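Local coordinates for ABC transporter periplasmic substrate-binding protein (Desulfovibrio alaskensis, PDB 5MY5), which binds tungstate with high selectivity and, as the periplasmic component of an ABC transporter, probably hands it over for uptake into the cell, at residues A[28-33]-A[55-60]; A[105-110]-A[220-225]; A[98-103]-A[244-249]; A[79-84]-A[225-230]. The protein carries 2 engineered substitutions. All coordinates share one frame; numbering follows the deposited sequence.

Contact 1: A[28-33]-A[55-60]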
loop_
_atom_site.group_PDB
_atom_site.type_symbol
_atom_site.label_atom_id
_atom_site.label_comp_id
_atom_site.label_asym_id
_atom_site.label_seq_id
_atom_site.Cartn_x
_atom_site.Cartn_y
_atom_site.Cartn_z
ATOM N N LEU A 28 -13.896 3.363 -18.978
ATOM C CA LEU A 28 -13.192 2.229 -18.421
ATOM C C LEU A 28 -13.544 2.170 -16.951
ATOM O O LEU A 28 -13.343 3.142 -16.214
ATOM C CB LEU A 28 -11.673 2.452 -18.623
ATOM C CG LEU A 28 -10.711 1.390 -17.949
ATOM C CD1 LEU A 28 -10.902 -0.042 -18.409
ATOM C CD2 LEU A 28 -9.284 1.833 -18.157
ATOM N N MET A 29 -13.949 0.986 -16.507
ATOM C CA MET A 29 -14.353 0.789 -15.110
ATOM C C MET A 29 -13.320 -0.019 -14.356
ATOM O O MET A 29 -12.954 -1.085 -14.768
ATOM C CB MET A 29 -15.651 -0.026 -15.015
ATOM C CG MET A 29 -16.882 0.533 -15.708
ATOM S SD MET A 29 -17.231 2.273 -15.361
ATOM C CE MET A 29 -17.870 2.105 -13.730
ATOM N N MET A 30 -12.936 0.512 -13.222
ATOM C CA MET A 30 -11.815 -0.037 -12.427
ATOM C C MET A 30 -12.299 -0.330 -11.019
ATOM O O MET A 30 -13.032 0.398 -10.472
ATOM C CB MET A 30 -10.675 0.956 -12.355
ATOM C CG MET A 30 -9.628 0.709 -11.293
ATOM S SD MET A 30 -8.322 1.973 -11.229
ATOM C CE MET A 30 -7.485 1.580 -12.693
ATOM N N ALA A 31 -11.740 -1.400 -10.481
ATOM C CA ALA A 31 -11.790 -1.616 -9.079
ATOM C C ALA A 31 -10.438 -1.461 -8.510
ATOM O O ALA A 31 -9.445 -2.021 -9.009
ATOM C CB ALA A 31 -12.300 -3.011 -8.772
ATOM N N THR A 32 -10.365 -0.706 -7.409
ATOM C CA THR A 32 -9.102 -0.513 -6.662
ATOM C C THR A 32 -9.350 -0.478 -5.149
ATOM O O THR A 32 -10.458 -0.814 -4.752
ATOM C CB THR A 32 -8.456 0.758 -7.177
ATOM O OG1 THR A 32 -7.096 0.903 -6.705
ATOM C CG2 THR A 32 -9.193 2.040 -6.774
ATOM N N THR A 33 -8.347 -0.139 -4.384
ATOM C CA THR A 33 -8.465 -0.257 -2.933
ATOM C C THR A 33 -8.688 1.065 -2.254
ATOM O O THR A 33 -8.300 2.109 -2.775
ATOM C CB THR A 33 -7.252 -0.910 -2.339
ATOM O OG1 THR A 33 -6.079 -0.072 -2.416
ATOM C CG2 THR A 33 -6.936 -2.224 -3.101
ATOM N N ILE A 55 -10.238 8.334 -23.044
ATOM C CA ILE A 55 -11.008 7.363 -22.288
ATOM C C ILE A 55 -11.253 7.937 -20.919
ATOM O O ILE A 55 -10.344 8.410 -20.301
ATOM C CB ILE A 55 -10.232 6.012 -22.172
ATOM C CG1 ILE A 55 -9.960 5.438 -23.543
ATOM C CG2 ILE A 55 -11.042 5.056 -21.253
ATOM C CD1 ILE A 55 -8.919 4.341 -23.488
ATOM N N GLU A 56 -12.525 7.924 -20.440
ATOM C CA GLU A 56 -12.892 8.300 -19.087
ATOM C C GLU A 56 -12.664 7.097 -18.110
ATOM O O GLU A 56 -13.112 5.998 -18.420
ATOM C CB GLU A 56 -14.384 8.720 -19.001
ATOM C CG GLU A 56 -14.797 9.142 -17.576
ATOM C CD GLU A 56 -16.310 9.415 -17.396
ATOM O OE1 GLU A 56 -17.076 9.244 -18.339
ATOM O OE2 GLU A 56 -16.708 9.628 -16.237
ATOM N N LEU A 57 -11.928 7.337 -17.023
ATOM C CA LEU A 57 -11.681 6.289 -15.996
ATOM C C LEU A 57 -12.576 6.552 -14.819
ATOM O O LEU A 57 -12.533 7.611 -14.216
ATOM C CB LEU A 57 -10.229 6.322 -15.522
ATOM C CG LEU A 57 -9.826 5.345 -14.423
ATOM C CD1 LEU A 57 -9.837 3.891 -14.894
ATOM C CD2 LEU A 57 -8.451 5.676 -13.802
ATOM N N ARG A 58 -13.351 5.529 -14.443
ATOM C CA ARG A 58 -14.212 5.546 -13.267
ATOM C C ARG A 58 -13.698 4.459 -12.364
ATOM O O ARG A 58 -13.421 3.349 -12.814
ATOM C CB ARG A 58 -15.668 5.373 -13.597
ATOM C CG ARG A 58 -16.287 6.508 -14.379
ATOM C CD ARG A 58 -17.742 6.195 -14.680
ATOM N NE ARG A 58 -18.295 7.113 -15.686
ATOM C CZ ARG A 58 -19.414 6.848 -16.362
ATOM N NH1 ARG A 58 -20.118 5.730 -16.154
ATOM N NH2 ARG A 58 -19.804 7.690 -17.317
ATOM N N TRP A 59 -13.631 4.721 -11.078
ATOM C CA TRP A 59 -13.137 3.688 -10.193
ATOM C C TRP A 59 -13.999 3.576 -8.949
ATOM O O TRP A 59 -14.583 4.529 -8.551
ATOM C CB TRP A 59 -11.673 3.849 -9.813
ATOM C CG TRP A 59 -11.285 5.043 -9.051
ATOM C CD1 TRP A 59 -11.112 5.145 -7.698
ATOM C CD2 TRP A 59 -11.004 6.320 -9.600
ATOM N NE1 TRP A 59 -10.725 6.417 -7.373
ATOM C CE2 TRP A 59 -10.658 7.167 -8.519
ATOM C CE3 TRP A 59 -10.952 6.826 -10.912
ATOM C CZ2 TRP A 59 -10.354 8.528 -8.700
ATOM C CZ3 TRP A 59 -10.662 8.189 -11.093
ATOM C CH2 TRP A 59 -10.326 9.011 -9.992
ATOM N N THR A 60 -14.058 2.401 -8.374
ATOM C CA THR A 60 -14.629 2.200 -7.080
ATOM C C THR A 60 -13.543 1.632 -6.209
ATOM O O THR A 60 -12.787 0.684 -6.644
ATOM C CB THR A 60 -15.744 1.178 -7.229
ATOM O OG1 THR A 60 -16.789 1.839 -7.989
ATOM C CG2 THR A 60 -16.348 0.793 -5.911
#
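Trp59 meets Thr32 at the pyrrole side of its indole: Thr32 CG2 approaches Trp59 CD1 obliquely, at 3.8 Å, with the two side chains side by side and pointing the same way. The indole leads away from strand 28-33, and its NE1 is hydrogen-bonded to Asp37 OD1. The other flat group, the guanidinium of Arg58, has Glu56 OE2 at its edge and in its plane; NE donates to OE2 at 3.0 Å, a salt bridge along one strand. Met29 curls toward the aliphatic part of Arg58, its chain bent at chi2 (-49°) and chi3 (-75°), with SD 3.9 Å from Arg58 CB. On the opposite face of the sheet, Leu57 CD1 is shared by Leu28 CD2 at 3.9 Å and Met30 CE at 4.0 Å. Five backbone hydrogen bonds join the parallel strands, and on 28-33 all are made by Leu28, Met30 and Thr32. The connection between them is almost wholly helical, making this a beta-alpha-beta crossover. Helix 41-53 packs on Trp59, Phe245 of helix 239-250 lies on Leu28 and Met30, and strand 78-81 pairs with the other edge of strand 27-33.

Contact 2: A[105-110]-A[220-225]; sequences NDFVII and LFNQYS
Asn105 and Asn222 face each other across an antiparallel hydrogen-bonded pair, and their side-chain amides repeat the pairing above the backbone. ND2 of Asn222 donates to OD1 of Asn105 at 2.8 Å, in the carbonyl plane and on a lone pair. The amides lie side by side, nearly coplanar at 17°. Their rotamers differ: Asn105 CG stands between its backbone N and carbonyl carbon (chi1 55°), whereas Asn222 CG is anti to its own N (chi1 -172°). Asn105 OD1 also lies in the plane of the Tyr224 ring, at its edge, 3.6 Å from CE1. Beyond it, a water sits 2.7 Å from Tyr224 OH and takes a weak bond from Asn105 ND2; the hydroxyl is also hydrogen-bonded to Thr36.

Next along the strands, Phe107 N donates to Leu220 O at 2.9 Å, and the same oxygen lies near the plane of the Phe107 ring, at its edge, 3.5 Å from CD2. Leu220 in turn wraps Phe107 O, with CB at 3.3 Å and CD1 at 3.4 Å from it. Phe107 CE2, next to CD2 on the ring, lies 3.8 Å from Asn222 CB, which comes in obliquely. Asp106, on the other face, turns its carboxylate to a salt bridge with Arg194.

Strands 100-112 and 221-228 run between the two lobes, consistent with the hinge of a periplasmic binding protein. Here the strand pairing is reinforced by a directional amide-amide bond, and the weak Asn222 OD1-His82 ND1 bond extends the polar network toward strand 78-81.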
loop_
_atom_site.group_PDB
_atom_site.type_symbol
_atom_site.label_atom_id
_atom_site.label_comp_id
_atom_site.label_asym_id
_atom_site.label_seq_id
_atom_site.Cartn_x
_atom_site.Cartn_y
_atom_site.Cartn_z
ATOM N N ASN A 105 4.327 1.995 -3.337
ATOM C CA ASN A 105 4.521 2.835 -2.166
ATOM C C ASN A 105 5.137 1.926 -1.062
ATOM O O ASN A 105 5.636 0.852 -1.374
ATOM C CB ASN A 105 3.291 3.647 -1.759
ATOM C CG ASN A 105 2.039 2.797 -1.528
ATOM O OD1 ASN A 105 2.103 1.581 -1.618
ATOM N ND2 ASN A 105 0.878 3.433 -1.291
ATOM N N ASP A 106 5.343 2.487 0.080
ATOM C CA ASP A 106 6.048 1.717 1.073
ATOM C C ASP A 106 5.548 1.948 2.465
ATOM O O ASP A 106 4.827 2.844 2.770
ATOM C CB ASP A 106 7.570 1.911 0.984
ATOM C CG ASP A 106 8.022 3.306 1.379
ATOM O OD1 ASP A 106 7.240 4.290 1.412
ATOM O OD2 ASP A 106 9.261 3.474 1.611
ATOM N N PHE A 107 6.005 1.056 3.337
ATOM C CA PHE A 107 5.761 1.115 4.750
ATOM C C PHE A 107 7.026 1.505 5.488
ATOM O O PHE A 107 8.058 1.227 5.000
ATOM C CB PHE A 107 5.243 -0.270 5.266
ATOM C CG PHE A 107 3.873 -0.640 4.724
ATOM C CD1 PHE A 107 2.770 -0.239 5.344
ATOM C CD2 PHE A 107 3.800 -1.468 3.585
ATOM C CE1 PHE A 107 1.476 -0.597 4.809
ATOM C CE2 PHE A 107 2.554 -1.871 3.097
ATOM C CZ PHE A 107 1.434 -1.384 3.687
ATOM N N VAL A 108 6.876 2.041 6.672
ATOM C CA VAL A 108 8.022 2.473 7.544
ATOM C C VAL A 108 7.756 2.087 8.982
ATOM O O VAL A 108 6.588 1.949 9.415
ATOM C CB VAL A 108 8.306 3.972 7.376
ATOM C CG1 VAL A 108 8.709 4.341 5.903
ATOM C CG2 VAL A 108 7.193 4.761 7.798
ATOM N N ILE A 109 8.834 1.915 9.762
ATOM C CA ILE A 109 8.665 1.809 11.226
ATOM C C ILE A 109 9.035 3.129 11.850
ATOM O O ILE A 109 10.116 3.673 11.510
ATOM C CB ILE A 109 9.495 0.630 11.761
ATOM C CG1 ILE A 109 9.002 -0.675 11.060
ATOM C CG2 ILE A 109 9.391 0.613 13.260
ATOM C CD1 ILE A 109 9.935 -1.779 11.307
ATOM N N ILE A 110 8.208 3.614 12.725
ATOM C CA ILE A 110 8.366 4.927 13.396
ATOM C C ILE A 110 8.464 4.679 14.870
ATOM O O ILE A 110 8.067 3.613 15.390
ATOM C CB ILE A 110 7.304 5.928 13.030
ATOM C CG1 ILE A 110 5.954 5.570 13.665
ATOM C CG2 ILE A 110 7.220 6.020 11.539
ATOM C CD1 ILE A 110 4.815 6.479 13.383
ATOM N N LEU A 220 9.536 -3.853 2.858
ATOM C CA LEU A 220 8.558 -2.822 3.153
ATOM C C LEU A 220 7.824 -2.234 1.895
ATOM O O LEU A 220 6.977 -1.389 2.038
ATOM C CB LEU A 220 9.210 -1.664 3.917
ATOM C CG LEU A 220 9.740 -2.035 5.305
ATOM C CD1 LEU A 220 10.592 -0.890 5.837
ATOM C CD2 LEU A 220 8.592 -2.348 6.266
ATOM N N PHE A 221 8.214 -2.693 0.730
ATOM C CA PHE A 221 7.529 -2.236 -0.505
ATOM C C PHE A 221 6.114 -2.743 -0.646
ATOM O O PHE A 221 5.827 -3.877 -0.270
ATOM C CB PHE A 221 8.300 -2.649 -1.740
ATOM C CG PHE A 221 9.686 -2.033 -1.875
ATOM C CD1 PHE A 221 10.182 -1.077 -0.963
ATOM C CD2 PHE A 221 10.537 -2.503 -2.913
ATOM C CE1 PHE A 221 11.466 -0.543 -1.109
ATOM C CE2 PHE A 221 11.823 -2.005 -3.028
ATOM C CZ PHE A 221 12.274 -1.018 -2.123
ATOM N N ASN A 222 5.259 -1.889 -1.150
ATOM C CA ASN A 222 3.864 -2.209 -1.414
ATOM C C ASN A 222 3.679 -2.140 -2.917
ATOM O O ASN A 222 3.278 -1.062 -3.431
ATOM C CB ASN A 222 2.974 -1.276 -0.640
ATOM C CG ASN A 222 1.463 -1.667 -0.693
ATOM O OD1 ASN A 222 1.139 -2.842 -0.578
ATOM N ND2 ASN A 222 0.573 -0.669 -0.858
ATOM N N GLN A 223 3.912 -3.245 -3.595
ATOM C CA GLN A 223 3.946 -3.318 -5.059
ATOM C C GLN A 223 2.474 -3.214 -5.600
ATOM O O GLN A 223 1.616 -4.031 -5.277
ATOM C CB GLN A 223 4.543 -4.580 -5.573
ATOM C CG GLN A 223 4.654 -4.623 -7.078
ATOM C CD GLN A 223 5.576 -3.570 -7.628
ATOM O OE1 GLN A 223 6.763 -3.476 -7.231
ATOM N NE2 GLN A 223 5.095 -2.784 -8.577
ATOM N N TYR A 224 2.249 -2.229 -6.509
ATOM C CA TYR A 224 1.038 -2.154 -7.295
ATOM C C TYR A 224 1.138 -2.829 -8.642
ATOM O O TYR A 224 2.205 -2.649 -9.344
ATOM C CB TYR A 224 0.694 -0.710 -7.601
ATOM C CG TYR A 224 -0.043 -0.080 -6.526
ATOM C CD1 TYR A 224 0.605 0.354 -5.376
ATOM C CD2 TYR A 224 -1.405 0.085 -6.609
ATOM C CE1 TYR A 224 -0.099 0.949 -4.334
ATOM C CE2 TYR A 224 -2.128 0.663 -5.597
ATOM C CZ TYR A 224 -1.475 1.119 -4.440
ATOM O OH TYR A 224 -2.207 1.695 -3.449
ATOM N N SER A 225 0.058 -3.508 -9.042
ATOM C CA SER A 225 -0.079 -4.032 -10.394
ATOM C C SER A 225 -1.449 -3.707 -10.961
ATOM O O SER A 225 -2.439 -3.647 -10.215
ATOM C CB SER A 225 0.128 -5.515 -10.396
ATOM O OG SER A 225 1.418 -5.791 -9.872
HETATM O O HOH W 1 -1.788 1.447 -0.750
#

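Contact 3: A[98-103]-A[244-249]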
loop_
_atom_site.group_PDB
_atom_site.type_symbol
_atom_site.label_atom_id
_atom_site.label_comp_id
_atom_site.label_asym_id
_atom_site.label_seq_id
_atom_site.Cartn_x
_atom_site.Cartn_y
_atom_site.Cartn_z
ATOM N N ALA A 98 -3.254 -11.021 -16.829
ATOM C CA ALA A 98 -1.899 -10.980 -16.336
ATOM C C ALA A 98 -1.695 -9.735 -15.453
ATOM O O ALA A 98 -2.478 -8.746 -15.564
ATOM C CB ALA A 98 -0.882 -10.977 -17.442
ATOM N N ARG A 99 -0.691 -9.813 -14.592
ATOM C CA ARG A 99 -0.314 -8.717 -13.710
ATOM C C ARG A 99 0.750 -7.925 -14.407
ATOM O O ARG A 99 1.785 -8.484 -14.817
ATOM C CB ARG A 99 0.319 -9.166 -12.389
ATOM C CG ARG A 99 -0.520 -10.075 -11.546
ATOM C CD ARG A 99 0.373 -10.711 -10.518
ATOM N NE ARG A 99 0.856 -9.755 -9.564
ATOM C CZ ARG A 99 2.036 -9.704 -8.980
ATOM N NH1 ARG A 99 2.960 -10.616 -9.270
ATOM N NH2 ARG A 99 2.286 -8.819 -8.053
ATOM N N THR A 100 0.587 -6.596 -14.469
ATOM C CA THR A 100 1.658 -5.686 -14.880
ATOM C C THR A 100 2.035 -4.820 -13.694
ATOM O O THR A 100 1.254 -3.976 -13.272
ATOM C CB THR A 100 1.234 -4.814 -16.113
ATOM O OG1 THR A 100 0.945 -5.690 -17.215
ATOM C CG2 THR A 100 2.277 -3.913 -16.533
ATOM N N GLN A 101 3.266 -4.940 -13.261
ATOM C CA GLN A 101 3.741 -4.116 -12.167
ATOM C C GLN A 101 3.986 -2.717 -12.645
ATOM O O GLN A 101 4.506 -2.509 -13.769
ATOM C CB GLN A 101 5.008 -4.715 -11.552
ATOM C CG GLN A 101 4.691 -5.866 -10.587
ATOM C CD GLN A 101 4.342 -7.171 -11.281
ATOM O OE1 GLN A 101 5.176 -7.744 -12.001
ATOM N NE2 GLN A 101 3.146 -7.684 -11.034
ATOM N N LEU A 102 3.649 -1.747 -11.842
ATOM C CA LEU A 102 3.601 -0.291 -12.232
ATOM C C LEU A 102 4.391 0.639 -11.303
ATOM O O LEU A 102 5.238 1.457 -11.754
ATOM C CB LEU A 102 2.197 0.204 -12.507
ATOM C CG LEU A 102 1.468 -0.441 -13.646
ATOM C CD1 LEU A 102 -0.010 -0.043 -13.647
ATOM C CD2 LEU A 102 2.134 -0.016 -14.993
ATOM N N MET A 103 4.226 0.525 -9.988
ATOM C CA MET A 103 4.873 1.313 -8.999
ATOM C C MET A 103 4.703 0.690 -7.624
ATOM O O MET A 103 3.909 -0.203 -7.486
ATOM C CB MET A 103 4.316 2.710 -8.906
ATOM C CG MET A 103 2.908 2.880 -8.525
ATOM S SD MET A 103 1.583 2.424 -9.649
ATOM C CE MET A 103 0.229 3.049 -8.730
ATOM N N LYS A 244 -5.284 -0.167 -22.876
ATOM C CA LYS A 244 -4.848 1.203 -23.097
ATOM C C LYS A 244 -4.389 1.851 -21.813
ATOM O O LYS A 244 -3.401 2.600 -21.781
ATOM C CB LYS A 244 -5.923 1.986 -23.795
ATOM C CG LYS A 244 -5.577 3.401 -24.213
ATOM C CD LYS A 244 -4.543 3.521 -25.355
ATOM C CE LYS A 244 -4.909 2.766 -26.655
ATOM N NZ LYS A 244 -6.148 3.322 -27.359
ATOM N N PHE A 245 -5.088 1.593 -20.713
ATOM C CA PHE A 245 -4.700 2.132 -19.421
ATOM C C PHE A 245 -3.340 1.554 -19.019
ATOM O O PHE A 245 -2.543 2.285 -18.446
ATOM C CB PHE A 245 -5.787 1.862 -18.319
ATOM C CG PHE A 245 -5.440 2.390 -16.996
ATOM C CD1 PHE A 245 -5.568 3.731 -16.715
ATOM C CD2 PHE A 245 -4.983 1.559 -16.026
ATOM C CE1 PHE A 245 -5.234 4.230 -15.459
ATOM C CE2 PHE A 245 -4.724 2.064 -14.746
ATOM C CZ PHE A 245 -4.820 3.360 -14.473
ATOM N N VAL A 246 -3.159 0.231 -19.156
ATOM C CA VAL A 246 -1.877 -0.404 -18.768
ATOM C C VAL A 246 -0.783 0.203 -19.581
ATOM O O VAL A 246 0.289 0.534 -19.050
ATOM C CB VAL A 246 -1.919 -1.918 -18.935
ATOM C CG1 VAL A 246 -0.630 -2.621 -18.640
ATOM C CG2 VAL A 246 -2.959 -2.531 -18.042
ATOM N N ASN A 247 -1.068 0.387 -20.854
ATOM C CA ASN A 247 -0.036 0.948 -21.748
ATOM C C ASN A 247 0.344 2.340 -21.303
ATOM O O ASN A 247 1.499 2.690 -21.250
ATOM C CB ASN A 247 -0.551 0.900 -23.201
ATOM C CG ASN A 247 0.428 1.473 -24.172
ATOM O OD1 ASN A 247 0.466 2.665 -24.371
ATOM N ND2 ASN A 247 1.185 0.584 -24.821
ATOM N N TRP A 248 -0.669 3.200 -21.045
ATOM C CA TRP A 248 -0.457 4.479 -20.551
ATOM C C TRP A 248 0.320 4.555 -19.239
ATOM O O TRP A 248 1.294 5.331 -19.109
ATOM C CB TRP A 248 -1.804 5.214 -20.455
ATOM C CG TRP A 248 -1.692 6.653 -20.028
ATOM C CD1 TRP A 248 -1.368 7.704 -20.835
ATOM C CD2 TRP A 248 -1.936 7.201 -18.747
ATOM N NE1 TRP A 248 -1.346 8.845 -20.120
ATOM C CE2 TRP A 248 -1.729 8.579 -18.826
ATOM C CE3 TRP A 248 -2.320 6.653 -17.491
ATOM C CZ2 TRP A 248 -1.853 9.413 -17.726
ATOM C CZ3 TRP A 248 -2.483 7.458 -16.441
ATOM C CH2 TRP A 248 -2.248 8.848 -16.534
ATOM N N MET A 249 -0.025 3.681 -18.269
ATOM C CA MET A 249 0.581 3.801 -16.962
ATOM C C MET A 249 2.028 3.339 -17.043
ATOM O O MET A 249 2.838 3.790 -16.202
ATOM C CB MET A 249 -0.071 2.817 -15.946
ATOM C CG MET A 249 -1.423 3.288 -15.527
ATOM S SD MET A 249 -1.368 4.687 -14.357
ATOM C CE MET A 249 -0.946 3.764 -12.824
#
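Strand 100-103 brings Thr100 and Leu102 over helix 244-249, the two axes 9.7 Å apart at closest and inclined at 45°, with the nearest CA pair, Leu102 and Met249, 6.9 Å apart. Leu102 does most of the work. Both its methyls rest on the base of Met249, CD1 and CD2 each 3.7 Å from Met249 CB, and the two side chains cross at about a right angle. Met249 is bent at chi2 (-75°) and again at chi3 (-78°), and its terminal CE lies 4.0 Å from Leu102 CD1. CE also comes within 4.3 Å of Met103 SD, a looser touch. Within the helix, Met249 CG sits over one face of the Phe245 ring, offset toward the rim, so Met249 touches both that ring and the strand. One turn earlier, Thr100 and Val246 meet tip to tip: CG1 of Val246 is 3.7 Å from Thr100 OG1 and 3.8 Å from its CG2.

Leu102 and Met103 both bond through their backbones to Tyr224, which with the backbone angles of Leu102 is consistent with a classic beta bulge. No hydrogen bond links strand and helix directly; Gln255 NE2 bridges them instead, bonding to both Leu102 O and Met249 O. The direct strand-helix contact is thus mainly apolar and nondirectional, and the directional bonds between the two go by way of Gln255.

Contact 4: A[79-84]-A[225-230]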
loop_
_atom_site.group_PDB
_atom_site.type_symbol
_atom_site.label_atom_id
_atom_site.label_comp_id
_atom_site.label_asym_id
_atom_site.label_seq_id
_atom_site.Cartn_x
_atom_site.Cartn_y
_atom_site.Cartn_z
ATOM N N LEU A 79 -8.382 -4.178 -12.667
ATOM C CA LEU A 79 -8.059 -4.028 -11.271
ATOM C C LEU A 79 -6.759 -3.192 -11.183
ATOM O O LEU A 79 -5.822 -3.401 -11.930
ATOM C CB LEU A 79 -7.752 -5.407 -10.622
ATOM C CG LEU A 79 -8.838 -6.428 -10.646
ATOM C CD1 LEU A 79 -8.455 -7.637 -9.774
ATOM C CD2 LEU A 79 -10.200 -5.931 -10.317
ATOM N N LEU A 80 -6.713 -2.420 -10.115
ATOM C CA LEU A 80 -5.391 -1.779 -9.710
ATOM C C LEU A 80 -5.295 -2.089 -8.239
ATOM O O LEU A 80 -5.948 -1.490 -7.405
ATOM C CB LEU A 80 -5.409 -0.255 -9.983
ATOM C CG LEU A 80 -4.117 0.455 -9.589
ATOM C CD1 LEU A 80 -2.900 -0.028 -10.360
ATOM C CD2 LEU A 80 -4.380 1.994 -9.783
ATOM N N VAL A 81 -4.389 -3.014 -7.903
ATOM C CA VAL A 81 -4.352 -3.528 -6.520
ATOM C C VAL A 81 -2.910 -3.764 -6.104
ATOM O O VAL A 81 -1.988 -3.470 -6.883
ATOM C CB VAL A 81 -5.188 -4.821 -6.339
ATOM C CG1 VAL A 81 -6.693 -4.496 -6.472
ATOM C CG2 VAL A 81 -4.790 -5.810 -7.369
ATOM N N HIS A 82 -2.746 -4.196 -4.854
ATOM C CA HIS A 82 -1.394 -4.286 -4.277
ATOM C C HIS A 82 -1.307 -5.446 -3.305
ATOM O O HIS A 82 -1.055 -5.249 -2.103
ATOM C CB HIS A 82 -1.002 -2.957 -3.622
ATOM C CG HIS A 82 -2.066 -2.372 -2.770
ATOM N ND1 HIS A 82 -2.141 -2.595 -1.425
ATOM C CD2 HIS A 82 -3.138 -1.574 -3.073
ATOM C CE1 HIS A 82 -3.199 -1.965 -0.923
ATOM N NE2 HIS A 82 -3.834 -1.341 -1.914
ATOM N N ALA A 83 -1.585 -6.613 -3.853
ATOM C CA ALA A 83 -1.634 -7.863 -3.079
ATOM C C ALA A 83 -1.190 -9.081 -3.935
ATOM O O ALA A 83 -1.986 -9.825 -4.482
ATOM C CB ALA A 83 -3.029 -8.044 -2.517
ATOM N N PRO A 84 0.145 -9.221 -4.016
ATOM C CA PRO A 84 0.695 -10.125 -5.030
ATOM C C PRO A 84 0.163 -11.576 -4.987
ATOM O O PRO A 84 -0.159 -12.096 -6.004
ATOM C CB PRO A 84 2.206 -10.008 -4.789
ATOM C CG PRO A 84 2.398 -8.616 -4.224
ATOM C CD PRO A 84 1.169 -8.353 -3.438
ATOM N N SER A 225 0.058 -3.508 -9.042
ATOM C CA SER A 225 -0.079 -4.032 -10.394
ATOM C C SER A 225 -1.449 -3.707 -10.961
ATOM O O SER A 225 -2.439 -3.647 -10.215
ATOM C CB SER A 225 0.128 -5.515 -10.396
ATOM O OG SER A 225 1.418 -5.791 -9.872
ATOM N N ALA A 226 -1.488 -3.596 -12.288
ATOM C CA ALA A 226 -2.761 -3.562 -12.985
ATOM C C ALA A 226 -3.050 -4.913 -13.561
ATOM O O ALA A 226 -2.098 -5.633 -14.013
ATOM C CB ALA A 226 -2.764 -2.510 -14.112
ATOM N N ILE A 227 -4.320 -5.297 -13.549
ATOM C CA ILE A 227 -4.725 -6.614 -14.118
ATOM C C ILE A 227 -6.013 -6.419 -14.876
ATOM O O ILE A 227 -7.089 -6.233 -14.311
ATOM C CB ILE A 227 -5.022 -7.612 -12.953
ATOM C CG1 ILE A 227 -3.818 -7.746 -12.028
ATOM C CG2 ILE A 227 -5.333 -8.964 -13.568
ATOM C CD1 ILE A 227 -4.109 -8.440 -10.681
ATOM N N PRO A 228 -5.938 -6.503 -16.225
ATOM C CA PRO A 228 -7.135 -6.554 -17.058
ATOM C C PRO A 228 -7.997 -7.790 -16.700
ATOM O O PRO A 228 -7.416 -8.872 -16.569
ATOM C CB PRO A 228 -6.587 -6.627 -18.480
ATOM C CG PRO A 228 -5.235 -5.956 -18.396
ATOM C CD PRO A 228 -4.714 -6.458 -17.024
ATOM N N VAL A 229 -9.265 -7.578 -16.618
ATOM C CA VAL A 229 -10.221 -8.728 -16.410
ATOM C C VAL A 229 -10.219 -9.491 -17.740
ATOM O O VAL A 229 -10.164 -8.955 -18.795
ATOM C CB VAL A 229 -11.557 -8.193 -15.986
ATOM C CG1 VAL A 229 -12.670 -9.289 -15.986
ATOM C CG2 VAL A 229 -11.496 -7.591 -14.612
ATOM N N ASN A 230 -10.238 -10.816 -17.647
ATOM C CA ASN A 230 -10.051 -11.714 -18.806
ATOM C C ASN A 230 -11.345 -11.892 -19.580
ATOM O O ASN A 230 -12.345 -12.284 -19.011
ATOM C CB ASN A 230 -9.553 -13.063 -18.290
ATOM C CG ASN A 230 -9.011 -13.898 -19.396
ATOM O OD1 ASN A 230 -9.445 -13.832 -20.525
ATOM N ND2 ASN A 230 -8.031 -14.721 -19.051
#
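Leu79 and Ile227 exchange two backbone hydrogen bonds. Leu79 N donates to Ile227 O at 2.9 Å, while Ile227 N reaches Leu79 O at 2.9 Å. Val81 and Ser225 form the second such pair, Val81 N to Ser225 O at 3.1 Å and Ser225 N to Val81 O at 3.0 Å. Leu79 O also receives a CA-H...O contact from Ala226 CA at 3.2 Å. The residues between, Leu80 and Ala226, form a non-hydrogen-bonded pair and turn their backbone bonds outward, to Ala31 and Thr100 respectively; Leu80 O further accepts from Thr32 OG1. Ser225 OG is taken by Gln101 NE2. Leu80 CG is anti to its backbone N (chi1 180°), and chi2 (62°) then sets CD1 3.7 Å from Ser225 O. On the other face, Val81 CG2 touches Ile227 CD1 at 4.3 Å, under helix 84-92.

Both strands are thus interior strands of the sheet, bonded along either edge, and their buried amides and carbonyls are largely satisfied by backbone pairing. The apolar side chains can then pack against the helices on the two faces.

In the fold
All four contacts belong to one mixed sheet and its helical cover. Contacts 1 and 4 are neighbours, centres 12 Å apart, because strand 27-33 pairs with strand 78-81; contact 4 carries the sheet on to strand 221-228. That strand also serves contact 2, about 17 Å away centre to centre, and the two share Ser225. Contact 3, about 9 Å from contact 4 and 13 Å from contact 1, lays helix 239-250 against the sheet in the same lobe. Along the chain contact 1 closes first, contacts 3 and 4 interlace, and contact 2 nests inside both. Chain segments far apart in sequence thereby build one lobe, while contact 2 leads toward the other.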